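Local coordinates for disulfide bond forming protein (DsbF) (Mycobacterium tuberculosis, PDB 3IOS) that probably oxidises reduced, unfolded secreted proteins to form their disulfide bonds, through the thioredoxin-fold domain that makes up this chain, at residues L20-K25 with W108-V113; H30-E35 with T98-T103; V43-A48 with G56-V61; A66-V71 with R142-L147; G75-G78 with A84-E87. All blocks are in the same frame, centred on the assembly; numbering follows the deposited sequence.

How the contacts relate
Contacts 3 and 5 are buried and join the central sheet to helices of successive beta-alpha-beta units, helix 52-67 on strand 42-47, then helix 82-91 on strand 72-77. Contacts 1, 2 and 4 are only partly buried. Contacts 1 and 2 share the 23-25/31-33 hairpin and lie about 9 Å apart between centres; each uses a phenylalanine in or just before the hairpin against a buried residue. Contact 4 brings in the C-terminal helix and meets contact 3 at Val43. Apolar contacts dominate throughout: paired phenylalanines in contact 1, leucine methyls in contact 2, an indole face in contact 3, a thioether in contact 5. Contact 4 adds a water between Val144 O and, weakly, Glu70.

Contact 1. Residues L20-K25 with W108-V113; sequences LQFSAK and WANFGV
Phe22 meets both Phe111 and Asn110 across this contact, and the aromatic pair comes first. The two rings have centroids 5.6 Å apart and planes 75° apart, and they meet obliquely. Phe22 CE2 arrives at the edge of the Phe111 ring, near its plane, and comes within 3.5 Å of Phe111 CE2. The chi1 of Phe22, 71°, sets CG between the backbone N and the carbonyl carbon, a crowded position that turns the ring towards the 108-113 segment. The Phe111 ring also meets Phe46 of the central sheet, so the pair extends aromatic packing outward from the core.

Polar atoms contribute in a different way. The side-chain amide of Asn110 lies beside the same phenylalanine, with ND2 3.5 Å from Phe22 CD2 and the amide and ring planes 50° apart. ND2 also sits 3.4 Å above one face of the Phe111 ring, offset toward its rim. Its hydrogen bond goes to the backbone O of Gln19, just before the 20-25 segment, and this bond ties the end of the helix to the N-terminal chain. No hydrogen bond joins the two segments themselves.

The backbone around Phe111 closes the helix. Val113 N bonds to Trp108 O at 2.9 Å, and Gly112 N bonds to Ala109 O. With the positive phi of Gly112, these bonds define a Schellman motif. Helix 106-110 thus terminates beside the N-terminal chain that leads into the 23-25/31-33 hairpin, which here packs against the thioredoxin fold.

Contact 2. Residues H30-E35 with T98-T103; sequences HDFHGE and TQLADT
The ring of Phe32 is met obliquely by Leu100 and Thr98, neither of which lies squarely over a face or at an edge. Leu100 supplies both methyls. CD2 is 3.8 Å from Phe32 CG and equally close to Phe32 CB, so it rests at the root of the ring. CD1 reaches further along one side, 3.9 Å from Phe32 CD2. On the same side of the ring plane, but nearer the CD1 edge, Thr98 CG2 adds a looser touch, 4.3 Å from Phe32 CD1.

Phe32 has CG opposite its backbone N (chi1 177°), which extends the ring from the hairpin towards the sheet, where it crosses the Leu100 side chain at about a right angle. The backbones stay apart, with CA atoms of Phe32 and Leu100 8.0 Å from each other, and no hydrogen bond links the segments.

Strand 31-33 pairs with strand 23-25 in a two-stranded antiparallel hairpin, while strand 98-101 is an outermost strand of the five-stranded mixed sheet of the thioredoxin fold. Alternation along that strand divides its side chains: Thr98 and Leu100 face the hairpin, whereas Gln99 reaches Val89 of helix 82-91 on the other side of the sheet. The amide of Gln99 is held by two partners, OE1 accepting from Trp47 NE1 and NE2 donating to Val94 O. Phe32 and Leu100 also both touch Val74 of the neighbouring strand 72-77.

Contact 3. Residues V43-A48 with G56-V61; sequences VLWFWA and GEAPVV
Trp45 and Val61 meet with the indole lying flat beneath a methyl. Val61 CG2 stands 3.9 Å from the centroid of the five-membered ring of Trp45 and only 12° off its normal, a clear CH-pi contact. The second methyl, CG1, lies 3.9 Å from Trp45 CE3, so both branches of the valine press on the same ring system. On the opposite face Trp47 CD1 sits 3.5 Å above the plane, offset toward the rim, and the indole is sandwiched between the helix and a side chain two residues on in its own strand.

Ala58 meets the far end of the indole obliquely. Its CA is 3.7 Å from Trp45 CH2, and its methyl packs against the same carbon. Trp45 holds CG opposite the backbone N (chi1 167°), which sends the ring out from the strand to the helix. Glu57 lies near NE1, its OE1 4.4 Å from Trp45 NE1, but no hydrogen bond forms there. OE1 bonds instead to Tyr119 OH and OE2 to Met135 N; the Tyr119 ring itself stacks with that of Trp45.

Strand 42-47 and helix 52-67 open a beta-alpha-beta unit, and the short axes run nearly antiparallel at 163°. The helix begins close to the redox-active pair Cys51 and Cys54, which can form a disulfide, and Trp45 touches this CxxC pair. All four residues in the contact are buried. Dispersion and CH-pi contacts against a large flat ring therefore hold the helix to the sheet close to the CxxC pair, while the carboxylate of Glu57 is satisfied by partners outside the contact.

Contact 4. Residues A66-V71 with R142-L147; sequences ASHPEV and RRVTAL
Val144 turns its CG1 opposite the backbone N (chi1 167°), and His68 places its ring opposite the carbonyl carbon; together these rotations let the methyl meet the imidazole. The contact joins the end of helix 52-67, through a type I beta turn from His68 to Val71, to the C-terminal helix 137-147 of the thioredoxin fold. Val71 and Val144 both pack on Val43 of the central strand 42-47.

Val144 CG1 is the point of convergence. It lies 4.2 Å from the centroid of the His68 ring and 30° off its normal, an off-centre CH-pi contact. The same methyl presses against Val71 CG2 at 3.4 Å, tighter than usual for two carbons. Thr145 adds a weaker touch, its CG2 4.2 Å from His68 NE2.

Polar groups lie at one margin of the contact. His68 ND1 bonds to Val64 O of the preceding helical turn, which helps hold the imidazole in its rotation, and Glu70 OE2 lies in plane at its edge. A water donates to Val144 O at 3.0 Å and weakly to Glu70 OE2, spanning the turn and the helix.

The hydroxyl of Thr145 turns back into its own helix. Its OG1 donates to Arg142 O at 2.6 Å, well bent from the C=O direction and tilted 34° from the carbonyl plane, on the same face that Ala146 N uses.

Contact 5. Residues G75-G78 with A84-E87; sequences GVAG and AMQE
Met85 drives its thioether end against Ala77, and this is the tight part of the contact. SD lies 3.8 Å from Ala77 CB, with the CE methyl equally close to that carbon. CE also rides over the backbone, 3.5 Å from Ala77 O and 4.1 Å from Gly78 N. The methionine chain is extended beyond CG (chi2 175°), which is how it spans the gap from helix to strand. CG contributes as well, 3.9 Å from Ala77 CB, so three successive atoms of the side chain follow the small alanine. The CA atoms of Ala77 and Met85 stand 6.8 Å apart, and no hydrogen bond crosses between the segments.

The loose side holds Glu87, which is exposed, and Gln86, partly so; neither meets segment 75-78.

Strand 72-77 runs between parallel neighbours 42-47 and 98-101, and helix 82-91 carries the chain from strand 72-77 over to strand 98-101, a beta-alpha-beta crossover. Met85 is surrounded there by Trp47 and Ala101 from the flanking strands, with Pro49 and Leu27 from adjoining loops.

Contact 1. Residues L20-K25 with W108-V113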
# COMPACT_ATOMS: atom_id res chain seq x y z
N LEU A 20 -11.34 -3.18 -6.04
CA LEU A 20 -11.37 -1.90 -5.34
C LEU A 20 -12.58 -1.73 -4.44
O LEU A 20 -12.75 -0.71 -3.78
CB LEU A 20 -11.32 -0.75 -6.35
CG LEU A 20 -10.04 -0.65 -7.18
CD1 LEU A 20 -10.10 0.59 -8.07
CD2 LEU A 20 -8.84 -0.57 -6.25
N GLN A 21 -13.44 -2.75 -4.40
CA GLN A 21 -14.63 -2.67 -3.58
C GLN A 21 -14.36 -3.09 -2.15
O GLN A 21 -14.68 -4.21 -1.74
CB GLN A 21 -15.75 -3.50 -4.20
CG GLN A 21 -16.19 -2.96 -5.55
CD GLN A 21 -17.37 -3.72 -6.13
OE1 GLN A 21 -17.23 -4.86 -6.58
NE2 GLN A 21 -18.54 -3.08 -6.13
N PHE A 22 -13.77 -2.18 -1.39
CA PHE A 22 -13.45 -2.42 0.01
C PHE A 22 -13.34 -1.08 0.73
O PHE A 22 -13.13 -0.04 0.10
CB PHE A 22 -12.13 -3.20 0.13
CG PHE A 22 -10.90 -2.39 -0.23
CD1 PHE A 22 -10.29 -1.56 0.71
CD2 PHE A 22 -10.34 -2.48 -1.50
CE1 PHE A 22 -9.16 -0.82 0.39
CE2 PHE A 22 -9.20 -1.74 -1.84
CZ PHE A 22 -8.61 -0.91 -0.89
N SER A 23 -13.51 -1.10 2.04
CA SER A 23 -13.39 0.11 2.84
C SER A 23 -12.41 -0.21 3.96
O SER A 23 -12.12 -1.37 4.22
CB SER A 23 -14.76 0.51 3.41
OG SER A 23 -15.32 -0.56 4.16
N ALA A 24 -11.90 0.83 4.61
CA ALA A 24 -10.95 0.63 5.70
C ALA A 24 -10.78 1.91 6.50
O ALA A 24 -11.35 2.94 6.16
CB ALA A 24 -9.60 0.19 5.13
N LYS A 25 -10.01 1.82 7.58
CA LYS A 25 -9.74 2.98 8.43
C LYS A 25 -8.25 3.31 8.35
O LYS A 25 -7.42 2.40 8.38
CB LYS A 25 -10.11 2.68 9.88
CG LYS A 25 -11.58 2.83 10.24
CD LYS A 25 -11.97 4.30 10.36
CE LYS A 25 -13.40 4.47 10.85
NZ LYS A 25 -13.80 5.90 10.93
N TRP A 108 -6.14 -7.14 3.08
CA TRP A 108 -5.19 -8.11 2.57
C TRP A 108 -5.94 -9.23 1.87
O TRP A 108 -5.56 -9.67 0.79
CB TRP A 108 -4.37 -8.72 3.71
CG TRP A 108 -3.22 -7.89 4.16
CD1 TRP A 108 -3.18 -6.53 4.28
CD2 TRP A 108 -1.95 -8.36 4.63
NE1 TRP A 108 -1.97 -6.13 4.80
CE2 TRP A 108 -1.20 -7.24 5.03
CE3 TRP A 108 -1.38 -9.64 4.75
CZ2 TRP A 108 0.10 -7.34 5.54
CZ3 TRP A 108 -0.09 -9.75 5.27
CH2 TRP A 108 0.63 -8.60 5.66
N ALA A 109 -7.03 -9.69 2.49
CA ALA A 109 -7.83 -10.77 1.93
C ALA A 109 -8.38 -10.38 0.56
O ALA A 109 -8.40 -11.19 -0.37
CB ALA A 109 -8.98 -11.10 2.88
N ASN A 110 -8.81 -9.14 0.45
CA ASN A 110 -9.37 -8.63 -0.80
C ASN A 110 -8.39 -8.70 -1.97
O ASN A 110 -8.81 -8.80 -3.13
CB ASN A 110 -9.83 -7.19 -0.62
CG ASN A 110 -10.43 -6.61 -1.87
OD1 ASN A 110 -11.54 -6.96 -2.25
ND2 ASN A 110 -9.69 -5.75 -2.55
N PHE A 111 -7.10 -8.67 -1.68
CA PHE A 111 -6.08 -8.72 -2.72
C PHE A 111 -5.35 -10.05 -2.77
O PHE A 111 -4.37 -10.21 -3.49
CB PHE A 111 -5.08 -7.58 -2.53
CG PHE A 111 -5.61 -6.23 -2.91
CD1 PHE A 111 -5.55 -5.79 -4.23
CD2 PHE A 111 -6.18 -5.40 -1.95
CE1 PHE A 111 -6.05 -4.54 -4.59
CE2 PHE A 111 -6.69 -4.14 -2.30
CZ PHE A 111 -6.62 -3.72 -3.63
N GLY A 112 -5.85 -11.01 -1.99
CA GLY A 112 -5.22 -12.32 -1.96
C GLY A 112 -3.83 -12.31 -1.36
O GLY A 112 -2.99 -13.15 -1.70
N VAL A 113 -3.56 -11.35 -0.48
CA VAL A 113 -2.25 -11.25 0.15
C VAL A 113 -2.27 -11.95 1.50
O VAL A 113 -3.06 -11.60 2.38
CB VAL A 113 -1.84 -9.77 0.35
CG1 VAL A 113 -0.51 -9.70 1.10
CG2 VAL A 113 -1.70 -9.08 -1.01

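Contact 2. Residues H30-E35 with T98-T103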
# COMPACT_ATOMS: atom_id res chain seq x y z
N HIS A 30 -9.22 8.18 9.72
CA HIS A 30 -10.11 8.57 8.62
C HIS A 30 -10.69 7.37 7.88
O HIS A 30 -10.12 6.28 7.90
CB HIS A 30 -9.35 9.46 7.63
CG HIS A 30 -8.87 10.75 8.21
ND1 HIS A 30 -9.72 11.75 8.62
CD2 HIS A 30 -7.62 11.20 8.47
CE1 HIS A 30 -9.02 12.76 9.11
NE2 HIS A 30 -7.74 12.45 9.02
N ASP A 31 -11.84 7.56 7.24
CA ASP A 31 -12.45 6.48 6.47
C ASP A 31 -11.81 6.46 5.09
O ASP A 31 -11.55 7.51 4.52
CB ASP A 31 -13.96 6.70 6.32
CG ASP A 31 -14.72 6.49 7.62
OD1 ASP A 31 -14.69 5.36 8.16
OD2 ASP A 31 -15.35 7.45 8.10
N PHE A 32 -11.56 5.26 4.57
CA PHE A 32 -10.95 5.12 3.25
C PHE A 32 -11.77 4.18 2.38
O PHE A 32 -12.20 3.12 2.82
CB PHE A 32 -9.52 4.56 3.37
CG PHE A 32 -8.86 4.32 2.04
CD1 PHE A 32 -8.19 5.34 1.38
CD2 PHE A 32 -8.95 3.07 1.43
CE1 PHE A 32 -7.62 5.13 0.12
CE2 PHE A 32 -8.38 2.84 0.18
CZ PHE A 32 -7.71 3.88 -0.48
N HIS A 33 -11.96 4.58 1.12
CA HIS A 33 -12.72 3.77 0.19
C HIS A 33 -11.84 3.35 -0.98
O HIS A 33 -11.24 4.20 -1.65
CB HIS A 33 -13.92 4.57 -0.33
CG HIS A 33 -14.89 4.93 0.75
ND1 HIS A 33 -15.73 4.01 1.33
CD2 HIS A 33 -15.13 6.11 1.37
CE1 HIS A 33 -16.45 4.60 2.27
NE2 HIS A 33 -16.10 5.88 2.31
N GLY A 34 -11.76 2.05 -1.22
CA GLY A 34 -10.95 1.57 -2.33
C GLY A 34 -11.38 2.17 -3.66
O GLY A 34 -10.57 2.38 -4.55
N GLU A 35 -12.67 2.46 -3.78
CA GLU A 35 -13.18 3.02 -5.03
C GLU A 35 -12.59 4.40 -5.34
O GLU A 35 -12.66 4.86 -6.49
CB GLU A 35 -14.71 3.09 -4.99
CG GLU A 35 -15.42 1.73 -4.88
CD GLU A 35 -15.64 1.27 -3.44
OE1 GLU A 35 -16.43 0.32 -3.24
OE2 GLU A 35 -15.03 1.85 -2.51
N THR A 98 -1.12 7.74 2.63
CA THR A 98 -2.13 7.01 3.39
C THR A 98 -1.68 5.66 3.92
O THR A 98 -1.10 4.86 3.19
CB THR A 98 -3.40 6.79 2.54
OG1 THR A 98 -3.88 8.05 2.05
CG2 THR A 98 -4.49 6.12 3.37
N GLN A 99 -1.97 5.41 5.20
CA GLN A 99 -1.64 4.13 5.83
C GLN A 99 -2.94 3.52 6.39
O GLN A 99 -3.62 4.15 7.19
CB GLN A 99 -0.65 4.32 6.97
CG GLN A 99 0.71 4.86 6.57
CD GLN A 99 1.47 3.91 5.67
OE1 GLN A 99 1.16 2.71 5.60
NE2 GLN A 99 2.49 4.43 4.99
N LEU A 100 -3.27 2.31 5.95
CA LEU A 100 -4.48 1.64 6.44
C LEU A 100 -4.15 0.64 7.53
O LEU A 100 -3.20 -0.14 7.41
CB LEU A 100 -5.19 0.89 5.30
CG LEU A 100 -5.49 1.70 4.05
CD1 LEU A 100 -6.27 0.83 3.07
CD2 LEU A 100 -6.28 2.94 4.41
N ALA A 101 -4.94 0.65 8.60
CA ALA A 101 -4.73 -0.28 9.71
C ALA A 101 -5.67 -1.46 9.48
O ALA A 101 -6.81 -1.47 9.96
CB ALA A 101 -5.05 0.40 11.03
N ASP A 102 -5.19 -2.46 8.74
CA ASP A 102 -5.98 -3.64 8.39
C ASP A 102 -5.93 -4.73 9.45
O ASP A 102 -5.53 -5.86 9.18
CB ASP A 102 -5.50 -4.18 7.03
CG ASP A 102 -6.41 -5.26 6.47
OD1 ASP A 102 -7.65 -5.11 6.58
OD2 ASP A 102 -5.89 -6.24 5.90
N THR A 103 -6.35 -4.38 10.67
CA THR A 103 -6.34 -5.32 11.78
C THR A 103 -7.27 -6.52 11.59
O THR A 103 -6.99 -7.60 12.10
CB THR A 103 -6.67 -4.62 13.11
OG1 THR A 103 -7.92 -3.93 13.00
CG2 THR A 103 -5.58 -3.63 13.48

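Contact 3. Residues V43-A48 with G56-V61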
# COMPACT_ATOMS: atom_id res chain seq x y z
N VAL A 43 -0.72 2.55 -5.93
CA VAL A 43 0.11 1.44 -5.50
C VAL A 43 -0.24 1.13 -4.06
O VAL A 43 -0.19 2.02 -3.21
CB VAL A 43 1.61 1.77 -5.57
CG1 VAL A 43 2.42 0.60 -5.02
CG2 VAL A 43 2.02 2.07 -7.00
N LEU A 44 -0.62 -0.11 -3.80
CA LEU A 44 -0.91 -0.52 -2.43
C LEU A 44 0.27 -1.36 -1.97
O LEU A 44 0.66 -2.33 -2.63
CB LEU A 44 -2.21 -1.33 -2.36
CG LEU A 44 -3.46 -0.48 -2.64
CD1 LEU A 44 -3.96 -0.78 -4.05
CD2 LEU A 44 -4.55 -0.78 -1.62
N TRP A 45 0.85 -0.97 -0.85
CA TRP A 45 2.00 -1.65 -0.29
C TRP A 45 1.57 -2.35 0.99
O TRP A 45 1.22 -1.70 1.98
CB TRP A 45 3.10 -0.62 -0.03
CG TRP A 45 4.23 -1.07 0.82
CD1 TRP A 45 4.95 -2.21 0.68
CD2 TRP A 45 4.80 -0.36 1.93
NE1 TRP A 45 5.94 -2.27 1.63
CE2 TRP A 45 5.87 -1.14 2.40
CE3 TRP A 45 4.51 0.86 2.55
CZ2 TRP A 45 6.66 -0.74 3.49
CZ3 TRP A 45 5.30 1.25 3.64
CH2 TRP A 45 6.36 0.45 4.09
N PHE A 46 1.61 -3.68 0.97
CA PHE A 46 1.20 -4.48 2.12
C PHE A 46 2.40 -4.74 3.01
O PHE A 46 3.40 -5.32 2.58
CB PHE A 46 0.58 -5.79 1.64
CG PHE A 46 -0.59 -5.59 0.71
CD1 PHE A 46 -0.38 -5.25 -0.62
CD2 PHE A 46 -1.89 -5.70 1.18
CE1 PHE A 46 -1.47 -5.01 -1.47
CE2 PHE A 46 -2.98 -5.47 0.34
CZ PHE A 46 -2.76 -5.13 -0.99
N TRP A 47 2.29 -4.30 4.27
CA TRP A 47 3.39 -4.47 5.22
C TRP A 47 2.93 -4.88 6.61
O TRP A 47 1.76 -4.78 6.95
CB TRP A 47 4.21 -3.16 5.32
CG TRP A 47 3.45 -1.92 5.76
CD1 TRP A 47 2.79 -1.03 4.96
CD2 TRP A 47 3.32 -1.42 7.10
NE1 TRP A 47 2.27 0.00 5.71
CE2 TRP A 47 2.59 -0.21 7.03
CE3 TRP A 47 3.77 -1.87 8.35
CZ2 TRP A 47 2.28 0.54 8.16
CZ3 TRP A 47 3.46 -1.11 9.48
CH2 TRP A 47 2.73 0.09 9.37
N ALA A 48 3.89 -5.37 7.40
CA ALA A 48 3.65 -5.77 8.79
C ALA A 48 4.76 -5.06 9.55
O ALA A 48 5.91 -5.04 9.12
CB ALA A 48 3.78 -7.29 8.94
N GLY A 56 13.04 -2.56 5.85
CA GLY A 56 14.07 -2.19 4.90
C GLY A 56 13.53 -1.51 3.66
O GLY A 56 14.18 -0.62 3.10
N GLU A 57 12.34 -1.90 3.21
CA GLU A 57 11.77 -1.29 2.02
C GLU A 57 11.02 0.01 2.27
O GLU A 57 10.77 0.77 1.34
CB GLU A 57 10.83 -2.28 1.33
CG GLU A 57 11.47 -3.62 1.01
CD GLU A 57 10.72 -4.38 -0.06
OE1 GLU A 57 9.48 -4.39 -0.02
OE2 GLU A 57 11.39 -4.98 -0.92
N ALA A 58 10.67 0.27 3.53
CA ALA A 58 9.93 1.47 3.88
C ALA A 58 10.52 2.77 3.31
O ALA A 58 9.81 3.54 2.67
CB ALA A 58 9.79 1.58 5.39
N PRO A 59 11.82 3.02 3.51
CA PRO A 59 12.40 4.26 2.97
C PRO A 59 12.35 4.32 1.44
O PRO A 59 12.26 5.40 0.86
CB PRO A 59 13.83 4.24 3.51
CG PRO A 59 14.13 2.78 3.64
CD PRO A 59 12.84 2.24 4.23
N VAL A 60 12.39 3.16 0.81
CA VAL A 60 12.32 3.08 -0.65
C VAL A 60 10.92 3.43 -1.12
O VAL A 60 10.74 4.20 -2.07
CB VAL A 60 12.67 1.67 -1.14
CG1 VAL A 60 12.45 1.57 -2.63
CG2 VAL A 60 14.11 1.34 -0.78
N VAL A 61 9.91 2.86 -0.48
CA VAL A 61 8.55 3.16 -0.87
C VAL A 61 8.28 4.64 -0.63
O VAL A 61 7.64 5.30 -1.44
CB VAL A 61 7.52 2.32 -0.08
CG1 VAL A 61 6.11 2.67 -0.53
CG2 VAL A 61 7.79 0.83 -0.30

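Contact 4. Residues A66-V71 with R142-L147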
# COMPACT_ATOMS: atom_id res chain seq x y z
N ALA A 66 7.19 9.98 -2.83
CA ALA A 66 7.49 11.41 -2.87
C ALA A 66 7.84 11.89 -4.28
O ALA A 66 7.51 13.02 -4.66
CB ALA A 66 8.64 11.71 -1.93
N SER A 67 8.50 11.03 -5.04
CA SER A 67 8.92 11.36 -6.40
C SER A 67 7.79 11.25 -7.43
O SER A 67 7.90 11.75 -8.54
CB SER A 67 10.07 10.46 -6.82
OG SER A 67 11.17 10.61 -5.95
N HIS A 68 6.70 10.59 -7.05
CA HIS A 68 5.59 10.43 -7.97
C HIS A 68 4.25 10.83 -7.38
O HIS A 68 3.40 9.98 -7.10
CB HIS A 68 5.53 8.98 -8.46
CG HIS A 68 6.74 8.58 -9.24
ND1 HIS A 68 7.94 8.28 -8.64
CD2 HIS A 68 6.94 8.49 -10.57
CE1 HIS A 68 8.84 8.03 -9.57
NE2 HIS A 68 8.26 8.15 -10.75
N PRO A 69 4.04 12.14 -7.19
CA PRO A 69 2.80 12.65 -6.61
C PRO A 69 1.56 12.36 -7.45
O PRO A 69 0.43 12.50 -6.97
CB PRO A 69 3.08 14.15 -6.47
CG PRO A 69 4.07 14.42 -7.57
CD PRO A 69 4.99 13.23 -7.47
N GLU A 70 1.75 11.94 -8.70
CA GLU A 70 0.61 11.63 -9.56
C GLU A 70 0.03 10.27 -9.16
O GLU A 70 -1.12 9.96 -9.48
CB GLU A 70 1.02 11.59 -11.04
CG GLU A 70 1.76 10.34 -11.50
CD GLU A 70 3.24 10.34 -11.13
OE1 GLU A 70 3.64 11.15 -10.28
OE2 GLU A 70 3.99 9.51 -11.69
N VAL A 71 0.82 9.48 -8.46
CA VAL A 71 0.40 8.15 -8.03
C VAL A 71 -0.04 8.14 -6.57
O VAL A 71 0.63 8.68 -5.70
CB VAL A 71 1.54 7.12 -8.21
CG1 VAL A 71 1.07 5.73 -7.78
CG2 VAL A 71 2.00 7.12 -9.65
N ARG A 142 10.05 1.82 -12.01
CA ARG A 142 9.63 1.40 -13.34
C ARG A 142 8.17 0.94 -13.40
O ARG A 142 7.46 1.23 -14.36
CB ARG A 142 10.57 0.31 -13.86
CG ARG A 142 11.96 0.83 -14.18
CD ARG A 142 12.97 -0.30 -14.29
NE ARG A 142 14.33 0.22 -14.45
CZ ARG A 142 15.42 -0.44 -14.10
NH1 ARG A 142 16.62 0.11 -14.29
NH2 ARG A 142 15.33 -1.65 -13.56
N ARG A 143 7.72 0.22 -12.37
CA ARG A 143 6.33 -0.23 -12.37
C ARG A 143 5.38 0.96 -12.20
O ARG A 143 4.34 1.04 -12.86
CB ARG A 143 6.10 -1.25 -11.25
CG ARG A 143 6.63 -2.63 -11.59
CD ARG A 143 6.26 -3.63 -10.51
NE ARG A 143 6.78 -4.96 -10.78
CZ ARG A 143 6.16 -5.89 -11.50
NH1 ARG A 143 6.74 -7.08 -11.68
NH2 ARG A 143 4.97 -5.65 -12.03
N VAL A 144 5.76 1.89 -11.34
CA VAL A 144 4.95 3.08 -11.12
C VAL A 144 4.86 3.89 -12.41
O VAL A 144 3.78 4.39 -12.76
CB VAL A 144 5.53 3.93 -9.98
CG1 VAL A 144 4.88 5.31 -9.95
CG2 VAL A 144 5.29 3.22 -8.64
N THR A 145 5.97 4.03 -13.11
CA THR A 145 5.97 4.79 -14.36
C THR A 145 5.06 4.12 -15.39
O THR A 145 4.37 4.79 -16.16
CB THR A 145 7.38 4.90 -14.96
OG1 THR A 145 7.87 3.59 -15.31
CG2 THR A 145 8.33 5.51 -13.98
N ALA A 146 5.06 2.79 -15.40
CA ALA A 146 4.24 2.03 -16.34
C ALA A 146 2.75 2.28 -16.14
O ALA A 146 1.97 2.18 -17.09
CB ALA A 146 4.55 0.55 -16.22
N LEU A 147 2.34 2.60 -14.92
CA LEU A 147 0.93 2.85 -14.63
C LEU A 147 0.41 4.08 -15.37
O LEU A 147 -0.77 4.16 -15.69
CB LEU A 147 0.72 3.04 -13.13
CG LEU A 147 1.12 1.88 -12.23
CD1 LEU A 147 0.89 2.27 -10.78
CD2 LEU A 147 0.32 0.64 -12.59
O HOH W 1 2.45 7.00 -13.36

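Contact 5. Residues G75-G78 with A84-E87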
# COMPACT_ATOMS: atom_id res chain seq x y z
N GLY A 75 -0.43 2.48 2.05
CA GLY A 75 0.19 1.42 2.82
C GLY A 75 -0.95 0.63 3.45
O GLY A 75 -1.96 1.22 3.82
N VAL A 76 -0.81 -0.69 3.52
CA VAL A 76 -1.84 -1.53 4.10
C VAL A 76 -1.17 -2.40 5.17
O VAL A 76 -0.63 -3.45 4.87
CB VAL A 76 -2.50 -2.44 3.04
CG1 VAL A 76 -3.70 -3.16 3.64
CG2 VAL A 76 -2.92 -1.61 1.82
N ALA A 77 -1.20 -1.92 6.41
CA ALA A 77 -0.58 -2.63 7.52
C ALA A 77 -1.45 -3.74 8.06
O ALA A 77 -2.65 -3.56 8.27
CB ALA A 77 -0.24 -1.65 8.63
N GLY A 78 -0.84 -4.90 8.28
CA GLY A 78 -1.58 -6.02 8.81
C GLY A 78 -0.76 -6.89 9.74
O GLY A 78 0.42 -6.62 9.98
N ALA A 84 1.81 -1.01 17.22
CA ALA A 84 2.98 -1.48 16.48
C ALA A 84 3.05 -0.79 15.13
O ALA A 84 4.13 -0.46 14.63
CB ALA A 84 2.90 -2.99 16.30
N MET A 85 1.89 -0.55 14.53
CA MET A 85 1.83 0.12 13.24
C MET A 85 2.32 1.56 13.37
O MET A 85 3.07 2.05 12.53
CB MET A 85 0.40 0.09 12.70
CG MET A 85 -0.12 -1.32 12.52
SD MET A 85 -1.84 -1.38 12.03
CE MET A 85 -2.02 -3.06 11.70
N GLN A 86 1.90 2.24 14.44
CA GLN A 86 2.33 3.62 14.67
C GLN A 86 3.84 3.70 14.88
O GLN A 86 4.48 4.65 14.42
CB GLN A 86 1.62 4.19 15.90
CG GLN A 86 0.11 4.10 15.82
CD GLN A 86 -0.57 4.58 17.09
OE1 GLN A 86 -0.15 4.23 18.19
NE2 GLN A 86 -1.62 5.38 16.94
N GLU A 87 4.40 2.72 15.58
CA GLU A 87 5.84 2.70 15.83
C GLU A 87 6.59 2.61 14.51
O GLU A 87 7.60 3.28 14.31
CB GLU A 87 6.21 1.50 16.71
CG GLU A 87 5.76 1.61 18.15
CD GLU A 87 6.04 0.34 18.94
OE1 GLU A 87 7.19 -0.16 18.87
OE2 GLU A 87 5.13 -0.14 19.64